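Local coordinates for putative immunoglobulin-blocking virulence protein (Mycoplasma mycoides subsp. capri, PDB 7ADK) that probably blocks host immunoglobulin as a virulence factor and is seen in complex with a lipoprotein, at residues Glu247-Met252 and Trp286-Leu291; Asn260-Glu265 and Ser294-Ile299; Asn208-Val213 and Ser239-Asn244; Ser275-Gln278 and Gln282-Ile285. All blocks are in the same frame, centred on the assembly; numbering follows the deposited sequence.

The four contacts cluster in one predominantly helical part of the chain, all on the same side of its centre. Contact 3 comes first in sequence and closes before the others open. Contacts 1 and 2 interlock, since their segments alternate along the chain, and contact 4 is nested inside both loops. Contact 1 lies in the middle: its centre is about 11, 12 and 13 Å from those of contacts 2, 3 and 4, and it touches each of them, while contacts 2 and 3 have centres about 21 Å apart. Helix 280-288 is shared by contacts 1 and 4. The four contacts thus tie together the helices and loops between residues 208 and 299, and the lipoprotein chain meets this region at contact 4.

Contact 1 of 4, residues Glu247-Met252 and Trp286-Leu291; sequences ERYKKM and WLIANL
Ile288 lays its CG2 methyl over one face of the Tyr249 ring, a CH-pi contact with CG2 3.9 Å from the ring centroid and 29° off the normal; Tyr249 CG is the nearest atom to Ile288 CG2, at 3.5 Å. The two side chains cross at about a right angle. Ile288 has its CG1 between the backbone N and the carbonyl carbon (chi1 61°), which turns CG2 anti to the carbonyl carbon and out toward the tyrosine. A looser apolar contact follows just past the helix end, where Leu291 CD2 approaches Tyr249 CD1 obliquely at 4.4 Å. The far end of the tyrosine is also held, its OH hydrogen-bonding with Leu205 O and Asn208 ND2. Behind Ile288, the C-terminal end of helix 280-288 is tied by Asn290: ND2 donates to Trp286 O (2.8 Å, 159°) on a lone pair in the carbonyl plane. The same ND2 lies above one face of the Trp286 indole, a ring that also makes a cation-pi contact with Lys263. Helices 247-253 and 280-288 are thereby joined beside helix 209-218, whose Phe211 touches Tyr249 and whose Phe214 touches Ile288, while Ile320 of strand 318-320 packs on Tyr249.

Contact 2 of 4, residues Asn260-Glu265 and Ser294-Ile299; sequences NFLKSE and SKFTKI
Lys295 meets the Leu262 side chain at its base and follows the carbonyl oxygen of Phe261 with the rest of its chain. Its CB meets the Leu262 CD2 methyl at 4.0 Å and also lies above one face of the adjoining Phe296 ring, offset toward the rim. CG then passes Phe261 O, and CD comes closer to that carbonyl oxygen, 3.7 Å from Phe261 O. Bends at chi2 (-74°) and chi4 (52°) curl the chain round the oxygen, so that NZ finishes 3.6 Å from Phe261 O, near it but not hydrogen-bonded; the ammonium is instead paired in a salt bridge with Asp292 OD2. Each segment begins in 3-10 conformation, and the second turns again through an inverse gamma turn centred on Thr297. The contact joins the loop between helices 247-253 and 270-273 to the loop between helices 280-288 and 301-308. Leu262 fills the apolar side: its CD2 lies 3.3 Å from Phe296 CE1, and its CB 4.0 Å from Phe296 CZ, the leucine meeting the ring obliquely. Asp292 serves both loops, since its OD1 accepts from Ser264 N. The phenylalanine ring is further packed by Phe206 and by Leu193 of helix 182-194.

Contact 3 of 4, residues Asn208-Val213 and Ser239-Asn244; sequences NSIFNV and SGAFQN
Ile210, in the first turn of helix 209-218, faces the irregular loop 239-244 at Phe242, their CA atoms 6.9 Å apart. The isoleucine side chain carries the whole contact by splitting its branches. With CG1 anti to the carbonyl carbon (chi1 -75°), the longer branch reaches the loop backbone: Ile210 CG1 lies 4.0 Å from Ala241 C, and Ile210 CD1 lies 4.0 Å from Phe242 N. CG1 also meets the Ala241 methyl, 4.2 Å from its CB. The other branch, CG2, comes to the edge of the Phe242 ring, near its plane, with Ile210 CG2 4.4 Å from Phe242 CD2. Beyond the isoleucine, that ring packs on Asn281 and Ile285 of helix 280-288, so Phe242 lies between two helices.

The helix turn that presents Ile210 is fixed by an N-cap. Asn208 OD1 accepts a nearly straight bond from Phe211 N (3.0 Å, 172°), which arrives 41° out of the carbonyl plane, and a weak one from Ile210 N. The amide end of the cap is used too, as Asn208 ND2 donates to Gly204 O. On the loop side, Ala241 O hydrogen-bonds with Thr245 OG1, and Gln243, in a left-handed helical backbone conformation, turns the chain back after Phe242.

No hydrogen bond crosses between the segments. Their association rests on van der Waals contacts of the Ile210 branches, none of them short, while the polar bonds, the cap on one side and Ala241 O with Thr245 on the other, stay within each side.

Contact 4 of 4, residues Ser275-Gln278 and Gln282-Ile285; sequences SKFQ and QEYI
Gln282 NE2 hydrogen-bonds with Thr279 OG1, which places the amide beside the incoming loop, where NE2 lies 3.9 Å from Gln278 CB. The glutamine chain is extended beyond CG, and it packs on Ile227 and Leu231 of helix 227-235. Gln278 is itself tethered within its loop by a weak bond from its NE2 to Lys276 O, at 3.2 Å.

The main contact is made by Phe277, which folds back from the loop onto the start of helix 280-288. Glu283 CA stands over one face of the ring, 4.0 Å from the Phe277 centroid and 16° off the normal, a CH-pi contact made by the helix backbone. Gln282 O approaches the ring obliquely, 3.7 Å from Phe277 CE1. Glu283 has CG anti to its own N (chi1 163°) and then bends at chi2, which brings the carboxylate alongside the ring: OE1 lies 3.2 Å from Phe277 CE2, outside the CD2-CE2 edge and raised from the plane on the side that CA covers, with the two planes 35° apart. Trp286, one turn further on, also meets the ring.

Next to this fold-back, Ser275 packs on Val351 and Gln278 on Gln353 of the lipoprotein chain. No hydrogen bond links the two segments, so the loop is held to the helix by dispersion and CH-pi contacts; the carboxylate oxygen, set outside the ring edge, avoids the centre of the pi face, where an anion would probably be repelled.

Contact 1 of 4, residues Glu247-Met252 and Trp286-Leu291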
loop_
_atom_site.group_PDB
_atom_site.type_symbol
_atom_site.label_atom_id
_atom_site.label_comp_id
_atom_site.label_asym_id
_atom_site.label_seq_id
_atom_site.Cartn_x
_atom_site.Cartn_y
_atom_site.Cartn_z
ATOM N N GLU A 247 -35.616 12.323 10.544
ATOM C CA GLU A 247 -35.117 12.591 11.889
ATOM C C GLU A 247 -35.583 13.944 12.442
ATOM O O GLU A 247 -35.811 14.070 13.646
ATOM C CB GLU A 247 -33.583 12.535 11.887
ATOM C CG GLU A 247 -32.956 11.133 11.971
ATOM C CD GLU A 247 -33.244 10.153 10.823
ATOM O OE1 GLU A 247 -33.665 10.572 9.729
ATOM O OE2 GLU A 247 -33.039 8.939 11.023
ATOM N N ARG A 248 -35.786 14.950 11.585
ATOM C CA ARG A 248 -36.171 16.308 11.981
ATOM C C ARG A 248 -37.582 16.406 12.558
ATOM O O ARG A 248 -37.895 17.346 13.276
ATOM C CB ARG A 248 -36.060 17.236 10.777
ATOM C CG ARG A 248 -34.671 17.256 10.133
ATOM C CD ARG A 248 -34.654 18.191 8.932
ATOM N NE ARG A 248 -34.903 19.573 9.342
ATOM C CZ ARG A 248 -34.989 20.622 8.564
ATOM N NH1 ARG A 248 -34.946 20.549 7.280
ATOM N NH2 ARG A 248 -35.095 21.779 9.108
ATOM N N TYR A 249 -38.425 15.429 12.253
ATOM C CA TYR A 249 -39.767 15.262 12.811
ATOM C C TYR A 249 -39.839 14.135 13.849
ATOM O O TYR A 249 -40.672 14.197 14.742
ATOM C CB TYR A 249 -40.759 15.000 11.673
ATOM C CG TYR A 249 -40.585 15.866 10.443
ATOM C CD1 TYR A 249 -41.208 17.123 10.348
ATOM C CD2 TYR A 249 -39.764 15.411 9.398
ATOM C CE1 TYR A 249 -40.977 17.935 9.223
ATOM C CE2 TYR A 249 -39.541 16.215 8.271
ATOM C CZ TYR A 249 -40.129 17.487 8.191
ATOM O OH TYR A 249 -39.880 18.266 7.116
ATOM N N LYS A 250 -38.982 13.107 13.753
ATOM C CA LYS A 250 -39.127 11.784 14.401
ATOM C C LYS A 250 -39.353 11.824 15.915
ATOM O O LYS A 250 -40.213 11.119 16.423
ATOM C CB LYS A 250 -37.914 10.910 14.061
ATOM C CG LYS A 250 -38.125 9.445 14.370
ATOM C CD LYS A 250 -36.920 8.581 14.359
ATOM C CE LYS A 250 -37.179 7.099 14.612
ATOM N NZ LYS A 250 -37.466 6.787 16.021
ATOM N N LYS A 251 -38.656 12.714 16.623
ATOM C CA LYS A 251 -38.808 12.949 18.074
ATOM C C LYS A 251 -40.215 13.406 18.490
ATOM O O LYS A 251 -40.645 13.093 19.590
ATOM C CB LYS A 251 -37.755 13.970 18.538
ATOM C CG LYS A 251 -36.316 13.454 18.386
ATOM C CD LYS A 251 -35.297 14.447 18.951
ATOM C CE LYS A 251 -33.879 13.950 18.678
ATOM N NZ LYS A 251 -32.837 14.828 19.264
ATOM N N MET A 252 -40.934 14.103 17.612
ATOM C CA MET A 252 -42.373 14.378 17.713
ATOM C C MET A 252 -43.224 13.239 17.123
ATOM O O MET A 252 -44.245 12.866 17.684
ATOM C CB MET A 252 -42.644 15.736 17.041
ATOM C CG MET A 252 -44.113 16.067 16.752
ATOM S SD MET A 252 -45.268 15.932 18.128
ATOM C CE MET A 252 -44.571 17.118 19.276
ATOM N N TRP A 286 -47.512 9.728 6.750
ATOM C CA TRP A 286 -48.833 10.337 6.855
ATOM C C TRP A 286 -48.927 11.311 8.037
ATOM O O TRP A 286 -49.825 12.150 8.055
ATOM C CB TRP A 286 -49.909 9.236 6.863
ATOM C CG TRP A 286 -51.338 9.668 6.784
ATOM C CD1 TRP A 286 -52.030 9.947 5.660
ATOM C CD2 TRP A 286 -52.283 9.857 7.874
ATOM N NE1 TRP A 286 -53.285 10.406 5.991
ATOM C CE2 TRP A 286 -53.478 10.415 7.346
ATOM C CE3 TRP A 286 -52.265 9.582 9.254
ATOM C CZ2 TRP A 286 -54.549 10.794 8.160
ATOM C CZ3 TRP A 286 -53.371 9.880 10.066
ATOM C CH2 TRP A 286 -54.493 10.527 9.534
ATOM N N LEU A 287 -48.018 11.291 9.017
ATOM C CA LEU A 287 -47.936 12.351 10.033
ATOM C C LEU A 287 -47.321 13.620 9.438
ATOM O O LEU A 287 -47.995 14.634 9.381
ATOM C CB LEU A 287 -47.204 11.900 11.313
ATOM C CG LEU A 287 -47.967 11.088 12.366
ATOM C CD1 LEU A 287 -49.273 11.744 12.757
ATOM C CD2 LEU A 287 -48.260 9.670 11.952
ATOM N N ILE A 288 -46.097 13.570 8.925
ATOM C CA ILE A 288 -45.412 14.732 8.339
ATOM C C ILE A 288 -46.223 15.386 7.214
ATOM O O ILE A 288 -46.345 16.606 7.192
ATOM C CB ILE A 288 -43.977 14.373 7.879
ATOM C CG1 ILE A 288 -43.924 13.280 6.796
ATOM C CG2 ILE A 288 -43.152 13.949 9.087
ATOM C CD1 ILE A 288 -42.535 12.801 6.393
ATOM N N ALA A 289 -46.870 14.612 6.337
ATOM C CA ALA A 289 -47.724 15.146 5.276
ATOM C C ALA A 289 -49.072 15.740 5.757
ATOM O O ALA A 289 -49.854 16.206 4.932
ATOM C CB ALA A 289 -47.918 14.061 4.228
ATOM N N ASN A 290 -49.367 15.733 7.068
ATOM C CA ASN A 290 -50.582 16.268 7.690
ATOM C C ASN A 290 -50.355 17.069 8.991
ATOM O O ASN A 290 -51.323 17.368 9.682
ATOM C CB ASN A 290 -51.539 15.108 7.952
ATOM C CG ASN A 290 -52.115 14.465 6.714
ATOM O OD1 ASN A 290 -53.083 14.911 6.136
ATOM N ND2 ASN A 290 -51.601 13.351 6.316
ATOM N N LEU A 291 -49.114 17.422 9.344
ATOM C CA LEU A 291 -48.770 18.359 10.421
ATOM C C LEU A 291 -49.248 19.785 10.065
ATOM O O LEU A 291 -49.080 20.222 8.930
ATOM C CB LEU A 291 -47.232 18.344 10.620
ATOM C CG LEU A 291 -46.717 17.719 11.926
ATOM C CD1 LEU A 291 -46.968 16.227 12.025
ATOM C CD2 LEU A 291 -45.219 17.921 12.074
#

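Contact 2 of 4, residues Asn260-Glu265 and Ser294-Ile299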
loop_
_atom_site.group_PDB
_atom_site.type_symbol
_atom_site.label_atom_id
_atom_site.label_comp_id
_atom_site.label_asym_id
_atom_site.label_seq_id
_atom_site.Cartn_x
_atom_site.Cartn_y
_atom_site.Cartn_z
ATOM N N ASN A 260 -51.062 13.839 18.437
ATOM C CA ASN A 260 -52.395 14.190 17.965
ATOM C C ASN A 260 -52.703 15.692 18.075
ATOM O O ASN A 260 -53.473 16.211 17.279
ATOM C CB ASN A 260 -53.427 13.339 18.710
ATOM C CG ASN A 260 -54.771 13.369 18.013
ATOM O OD1 ASN A 260 -54.872 13.201 16.813
ATOM N ND2 ASN A 260 -55.836 13.577 18.727
ATOM N N PHE A 261 -52.071 16.432 18.987
ATOM C CA PHE A 261 -52.288 17.879 19.112
ATOM C C PHE A 261 -51.634 18.729 18.007
ATOM O O PHE A 261 -51.881 19.931 17.940
ATOM C CB PHE A 261 -51.884 18.325 20.519
ATOM C CG PHE A 261 -52.815 17.807 21.592
ATOM C CD1 PHE A 261 -54.126 18.303 21.662
ATOM C CD2 PHE A 261 -52.399 16.813 22.494
ATOM C CE1 PHE A 261 -55.012 17.819 22.637
ATOM C CE2 PHE A 261 -53.281 16.337 23.476
ATOM C CZ PHE A 261 -54.587 16.840 23.547
ATOM N N LEU A 262 -50.821 18.126 17.130
ATOM C CA LEU A 262 -50.034 18.795 16.080
ATOM C C LEU A 262 -50.248 18.103 14.717
ATOM O O LEU A 262 -49.302 17.667 14.069
ATOM C CB LEU A 262 -48.545 18.906 16.508
ATOM C CG LEU A 262 -48.269 19.618 17.854
ATOM C CD1 LEU A 262 -48.094 18.633 19.016
ATOM C CD2 LEU A 262 -46.982 20.432 17.796
ATOM N N LYS A 263 -51.511 17.904 14.323
ATOM C CA LYS A 263 -51.936 16.984 13.247
ATOM C C LYS A 263 -53.105 17.517 12.386
ATOM O O LYS A 263 -53.779 16.753 11.702
ATOM C CB LYS A 263 -52.152 15.611 13.916
ATOM C CG LYS A 263 -52.621 14.422 13.080
ATOM C CD LYS A 263 -51.881 14.168 11.765
ATOM C CE LYS A 263 -52.408 12.826 11.253
ATOM N NZ LYS A 263 -52.002 12.493 9.889
ATOM N N SER A 264 -53.331 18.830 12.365
ATOM C CA SER A 264 -54.327 19.533 11.525
ATOM C C SER A 264 -55.772 18.998 11.646
ATOM O O SER A 264 -56.213 18.631 12.728
ATOM C CB SER A 264 -53.803 19.669 10.084
ATOM O OG SER A 264 -53.875 18.477 9.344
ATOM N N GLU A 265 -56.563 18.951 10.572
ATOM C CA GLU A 265 -57.902 18.336 10.536
ATOM C C GLU A 265 -57.847 16.798 10.551
ATOM O O GLU A 265 -58.797 16.148 10.982
ATOM C CB GLU A 265 -58.661 18.893 9.321
ATOM C CG GLU A 265 -60.038 18.290 8.988
ATOM C CD GLU A 265 -60.025 17.094 8.011
ATOM O OE1 GLU A 265 -59.008 16.423 7.840
ATOM O OE2 GLU A 265 -61.043 16.825 7.370
ATOM N N SER A 294 -48.910 26.029 11.845
ATOM C CA SER A 294 -49.416 27.004 12.812
ATOM C C SER A 294 -49.254 26.602 14.282
ATOM O O SER A 294 -49.323 27.472 15.146
ATOM C CB SER A 294 -50.876 27.293 12.495
ATOM O OG SER A 294 -51.588 26.099 12.356
ATOM N N LYS A 295 -48.984 25.329 14.599
ATOM C CA LYS A 295 -48.769 24.847 15.980
ATOM C C LYS A 295 -47.354 25.064 16.527
ATOM O O LYS A 295 -47.121 24.851 17.714
ATOM C CB LYS A 295 -49.152 23.359 16.059
ATOM C CG LYS A 295 -50.662 23.151 15.905
ATOM C CD LYS A 295 -51.480 23.559 17.143
ATOM C CE LYS A 295 -52.968 23.727 16.823
ATOM N NZ LYS A 295 -53.545 22.550 16.142
ATOM N N PHE A 296 -46.395 25.460 15.697
ATOM C CA PHE A 296 -44.967 25.382 16.029
ATOM C C PHE A 296 -44.313 26.701 16.462
ATOM O O PHE A 296 -43.095 26.782 16.572
ATOM C CB PHE A 296 -44.231 24.656 14.905
ATOM C CG PHE A 296 -44.637 23.210 14.764
ATOM C CD1 PHE A 296 -44.139 22.264 15.670
ATOM C CD2 PHE A 296 -45.535 22.813 13.760
ATOM C CE1 PHE A 296 -44.542 20.925 15.571
ATOM C CE2 PHE A 296 -45.922 21.469 13.648
ATOM C CZ PHE A 296 -45.425 20.523 14.557
ATOM N N THR A 297 -45.094 27.722 16.802
ATOM C CA THR A 297 -44.629 28.992 17.403
ATOM C C THR A 297 -44.161 28.849 18.873
ATOM O O THR A 297 -44.672 29.521 19.773
ATOM C CB THR A 297 -45.729 30.062 17.268
ATOM O OG1 THR A 297 -46.916 29.596 17.863
ATOM C CG2 THR A 297 -46.046 30.426 15.821
ATOM N N LYS A 298 -43.232 27.923 19.156
ATOM C CA LYS A 298 -42.485 27.801 20.431
ATOM C C LYS A 298 -41.041 27.372 20.164
ATOM O O LYS A 298 -40.815 26.435 19.402
ATOM C CB LYS A 298 -43.157 26.817 21.414
ATOM C CG LYS A 298 -44.464 27.369 21.996
ATOM C CD LYS A 298 -45.063 26.462 23.077
ATOM C CE LYS A 298 -46.328 27.061 23.716
ATOM N NZ LYS A 298 -47.423 27.290 22.739
ATOM N N ILE A 299 -40.077 28.002 20.835
ATOM C CA ILE A 299 -38.635 27.687 20.761
ATOM C C ILE A 299 -38.188 26.886 21.995
ATOM O O ILE A 299 -38.578 27.196 23.120
ATOM C CB ILE A 299 -37.793 28.972 20.591
ATOM C CG1 ILE A 299 -38.079 29.724 19.277
ATOM C CG2 ILE A 299 -36.284 28.696 20.688
ATOM C CD1 ILE A 299 -37.879 28.921 17.987
#

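Contact 3 of 4, residues Asn208-Val213 and Ser239-Asn244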
loop_
_atom_site.group_PDB
_atom_site.type_symbol
_atom_site.label_atom_id
_atom_site.label_comp_id
_atom_site.label_asym_id
_atom_site.label_seq_id
_atom_site.Cartn_x
_atom_site.Cartn_y
_atom_site.Cartn_z
ATOM N N ASN A 208 -39.086 21.944 2.237
ATOM C CA ASN A 208 -37.883 21.202 1.876
ATOM C C ASN A 208 -38.185 20.132 0.830
ATOM O O ASN A 208 -39.326 19.758 0.623
ATOM C CB ASN A 208 -37.191 20.613 3.119
ATOM C CG ASN A 208 -37.974 19.525 3.816
ATOM O OD1 ASN A 208 -38.143 18.433 3.299
ATOM N ND2 ASN A 208 -38.451 19.782 5.003
ATOM N N SER A 209 -37.159 19.620 0.170
ATOM C CA SER A 209 -37.288 18.727 -0.978
ATOM C C SER A 209 -38.123 17.463 -0.723
ATOM O O SER A 209 -38.965 17.125 -1.554
ATOM C CB SER A 209 -35.893 18.397 -1.492
ATOM O OG SER A 209 -35.930 17.634 -2.659
ATOM N N ILE A 210 -37.995 16.784 0.427
ATOM C CA ILE A 210 -38.799 15.584 0.740
ATOM C C ILE A 210 -40.239 15.964 1.105
ATOM O O ILE A 210 -41.191 15.432 0.534
ATOM C CB ILE A 210 -38.093 14.717 1.812
ATOM C CG1 ILE A 210 -36.895 13.940 1.215
ATOM C CG2 ILE A 210 -39.010 13.758 2.558
ATOM C CD1 ILE A 210 -37.214 12.837 0.208
ATOM N N PHE A 211 -40.419 16.944 1.987
ATOM C CA PHE A 211 -41.732 17.443 2.387
ATOM C C PHE A 211 -42.565 17.956 1.198
ATOM O O PHE A 211 -43.762 17.692 1.109
ATOM C CB PHE A 211 -41.518 18.532 3.438
ATOM C CG PHE A 211 -42.786 19.033 4.077
ATOM C CD1 PHE A 211 -43.505 20.091 3.496
ATOM C CD2 PHE A 211 -43.245 18.447 5.266
ATOM C CE1 PHE A 211 -44.682 20.555 4.098
ATOM C CE2 PHE A 211 -44.425 18.910 5.858
ATOM C CZ PHE A 211 -45.146 19.960 5.275
ATOM N N ASN A 212 -41.929 18.623 0.234
ATOM C CA ASN A 212 -42.572 19.135 -0.976
ATOM C C ASN A 212 -42.920 18.030 -1.990
ATOM O O ASN A 212 -43.922 18.141 -2.693
ATOM C CB ASN A 212 -41.671 20.200 -1.614
ATOM C CG ASN A 212 -41.417 21.416 -0.759
ATOM O OD1 ASN A 212 -41.912 21.570 0.327
ATOM N ND2 ASN A 212 -40.670 22.353 -1.255
ATOM N N VAL A 213 -42.135 16.961 -2.065
ATOM C CA VAL A 213 -42.445 15.788 -2.891
ATOM C C VAL A 213 -43.592 14.973 -2.293
ATOM O O VAL A 213 -44.427 14.463 -3.040
ATOM C CB VAL A 213 -41.181 14.942 -3.104
ATOM C CG1 VAL A 213 -41.438 13.555 -3.685
ATOM C CG2 VAL A 213 -40.268 15.658 -4.083
ATOM N N SER A 239 -32.970 6.865 -0.559
ATOM C CA SER A 239 -32.886 6.256 0.777
ATOM C C SER A 239 -32.035 7.029 1.795
ATOM O O SER A 239 -32.162 6.792 2.990
ATOM C CB SER A 239 -32.348 4.830 0.634
ATOM O OG SER A 239 -31.076 4.844 0.018
ATOM N N GLY A 240 -31.176 7.942 1.346
ATOM C CA GLY A 240 -30.369 8.830 2.174
ATOM C C GLY A 240 -30.884 10.261 2.322
ATOM O O GLY A 240 -30.257 11.044 3.028
ATOM N N ALA A 241 -31.981 10.643 1.659
ATOM C CA ALA A 241 -32.641 11.940 1.839
ATOM C C ALA A 241 -33.857 11.844 2.775
ATOM O O ALA A 241 -33.996 12.602 3.736
ATOM C CB ALA A 241 -32.980 12.499 0.474
ATOM N N PHE A 242 -34.722 10.858 2.559
ATOM C CA PHE A 242 -35.504 10.310 3.658
ATOM C C PHE A 242 -34.533 9.553 4.592
ATOM O O PHE A 242 -33.408 9.259 4.202
ATOM C CB PHE A 242 -36.619 9.450 3.077
ATOM C CG PHE A 242 -37.644 8.990 4.086
ATOM C CD1 PHE A 242 -37.547 7.708 4.650
ATOM C CD2 PHE A 242 -38.718 9.824 4.436
ATOM C CE1 PHE A 242 -38.534 7.258 5.535
ATOM C CE2 PHE A 242 -39.702 9.369 5.324
ATOM C CZ PHE A 242 -39.618 8.079 5.858
ATOM N N GLN A 243 -34.887 9.285 5.848
ATOM C CA GLN A 243 -33.896 8.834 6.850
ATOM C C GLN A 243 -32.704 9.813 7.028
ATOM O O GLN A 243 -31.604 9.439 7.435
ATOM C CB GLN A 243 -33.473 7.377 6.567
ATOM C CG GLN A 243 -33.055 6.610 7.826
ATOM C CD GLN A 243 -34.255 6.223 8.677
ATOM O OE1 GLN A 243 -35.113 5.454 8.272
ATOM N NE2 GLN A 243 -34.378 6.716 9.878
ATOM N N ASN A 244 -32.936 11.086 6.701
ATOM C CA ASN A 244 -32.057 12.223 6.969
ATOM C C ASN A 244 -32.921 13.454 7.287
ATOM O O ASN A 244 -32.742 14.104 8.311
ATOM C CB ASN A 244 -31.132 12.410 5.755
ATOM C CG ASN A 244 -30.047 13.457 5.913
ATOM O OD1 ASN A 244 -30.089 14.331 6.760
ATOM N ND2 ASN A 244 -29.034 13.402 5.096
#

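Contact 4 of 4, residues Ser275-Gln278 and Gln282-Ile285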
loop_
_atom_site.group_PDB
_atom_site.type_symbol
_atom_site.label_atom_id
_atom_site.label_comp_id
_atom_site.label_asym_id
_atom_site.label_seq_id
_atom_site.Cartn_x
_atom_site.Cartn_y
_atom_site.Cartn_z
ATOM N N SER A 275 -54.731 2.110 12.846
ATOM C CA SER A 275 -54.827 0.646 12.717
ATOM C C SER A 275 -54.669 0.098 11.283
ATOM O O SER A 275 -54.495 -1.099 11.103
ATOM C CB SER A 275 -56.161 0.186 13.310
ATOM O OG SER A 275 -57.267 0.622 12.540
ATOM N N LYS A 276 -54.731 0.954 10.257
ATOM C CA LYS A 276 -54.915 0.577 8.846
ATOM C C LYS A 276 -53.666 0.793 7.973
ATOM O O LYS A 276 -53.788 0.872 6.752
ATOM C CB LYS A 276 -56.160 1.287 8.270
ATOM C CG LYS A 276 -57.451 1.234 9.114
ATOM C CD LYS A 276 -57.946 -0.177 9.477
ATOM C CE LYS A 276 -58.474 -1.003 8.301
ATOM N NZ LYS A 276 -59.856 -0.646 7.931
ATOM N N PHE A 277 -52.470 0.873 8.562
ATOM C CA PHE A 277 -51.205 1.022 7.827
ATOM C C PHE A 277 -50.373 -0.263 7.784
ATOM O O PHE A 277 -50.236 -0.987 8.768
ATOM C CB PHE A 277 -50.387 2.194 8.371
ATOM C CG PHE A 277 -50.933 3.535 7.949
ATOM C CD1 PHE A 277 -50.826 3.935 6.605
ATOM C CD2 PHE A 277 -51.551 4.382 8.880
ATOM C CE1 PHE A 277 -51.329 5.180 6.196
ATOM C CE2 PHE A 277 -52.040 5.633 8.471
ATOM C CZ PHE A 277 -51.931 6.032 7.132
ATOM N N GLN A 278 -49.808 -0.534 6.608
ATOM C CA GLN A 278 -49.102 -1.789 6.290
ATOM C C GLN A 278 -47.617 -1.834 6.707
ATOM O O GLN A 278 -47.014 -2.908 6.715
ATOM C CB GLN A 278 -49.214 -2.069 4.779
ATOM C CG GLN A 278 -50.621 -2.481 4.320
ATOM C CD GLN A 278 -51.662 -1.376 4.441
ATOM O OE1 GLN A 278 -51.442 -0.236 4.064
ATOM N NE2 GLN A 278 -52.809 -1.641 5.008
ATOM N N GLN A 282 -44.904 3.931 6.027
ATOM C CA GLN A 282 -46.188 4.316 5.411
ATOM C C GLN A 282 -47.111 5.051 6.394
ATOM O O GLN A 282 -47.739 6.029 6.012
ATOM C CB GLN A 282 -46.916 3.079 4.856
ATOM C CG GLN A 282 -46.179 2.478 3.661
ATOM C CD GLN A 282 -46.984 1.404 2.930
ATOM O OE1 GLN A 282 -47.966 1.678 2.263
ATOM N NE2 GLN A 282 -46.607 0.147 2.984
ATOM N N GLU A 283 -47.154 4.625 7.656
ATOM C CA GLU A 283 -47.729 5.411 8.750
ATOM C C GLU A 283 -47.058 6.777 8.914
ATOM O O GLU A 283 -47.709 7.801 8.734
ATOM C CB GLU A 283 -47.759 4.564 10.039
ATOM C CG GLU A 283 -47.947 5.260 11.399
ATOM C CD GLU A 283 -49.199 6.113 11.631
ATOM O OE1 GLU A 283 -49.917 6.489 10.684
ATOM O OE2 GLU A 283 -49.446 6.430 12.816
ATOM N N TYR A 284 -45.777 6.869 9.266
ATOM C CA TYR A 284 -45.318 8.131 9.852
ATOM C C TYR A 284 -44.948 9.177 8.774
ATOM O O TYR A 284 -44.966 10.372 9.048
ATOM C CB TYR A 284 -44.481 7.816 11.111
ATOM C CG TYR A 284 -43.003 7.476 11.117
ATOM C CD1 TYR A 284 -42.561 6.262 10.580
ATOM C CD2 TYR A 284 -42.271 7.960 12.217
ATOM C CE1 TYR A 284 -41.342 5.664 10.941
ATOM C CE2 TYR A 284 -41.075 7.359 12.639
ATOM C CZ TYR A 284 -40.582 6.222 11.979
ATOM O OH TYR A 284 -39.425 5.644 12.376
ATOM N N ILE A 285 -44.890 8.770 7.492
ATOM C CA ILE A 285 -45.086 9.630 6.302
ATOM C C ILE A 285 -46.429 10.386 6.341
ATOM O O ILE A 285 -46.508 11.570 6.008
ATOM C CB ILE A 285 -44.972 8.788 4.997
ATOM C CG1 ILE A 285 -43.492 8.447 4.717
ATOM C CG2 ILE A 285 -45.566 9.481 3.759
ATOM C CD1 ILE A 285 -43.239 7.470 3.566
#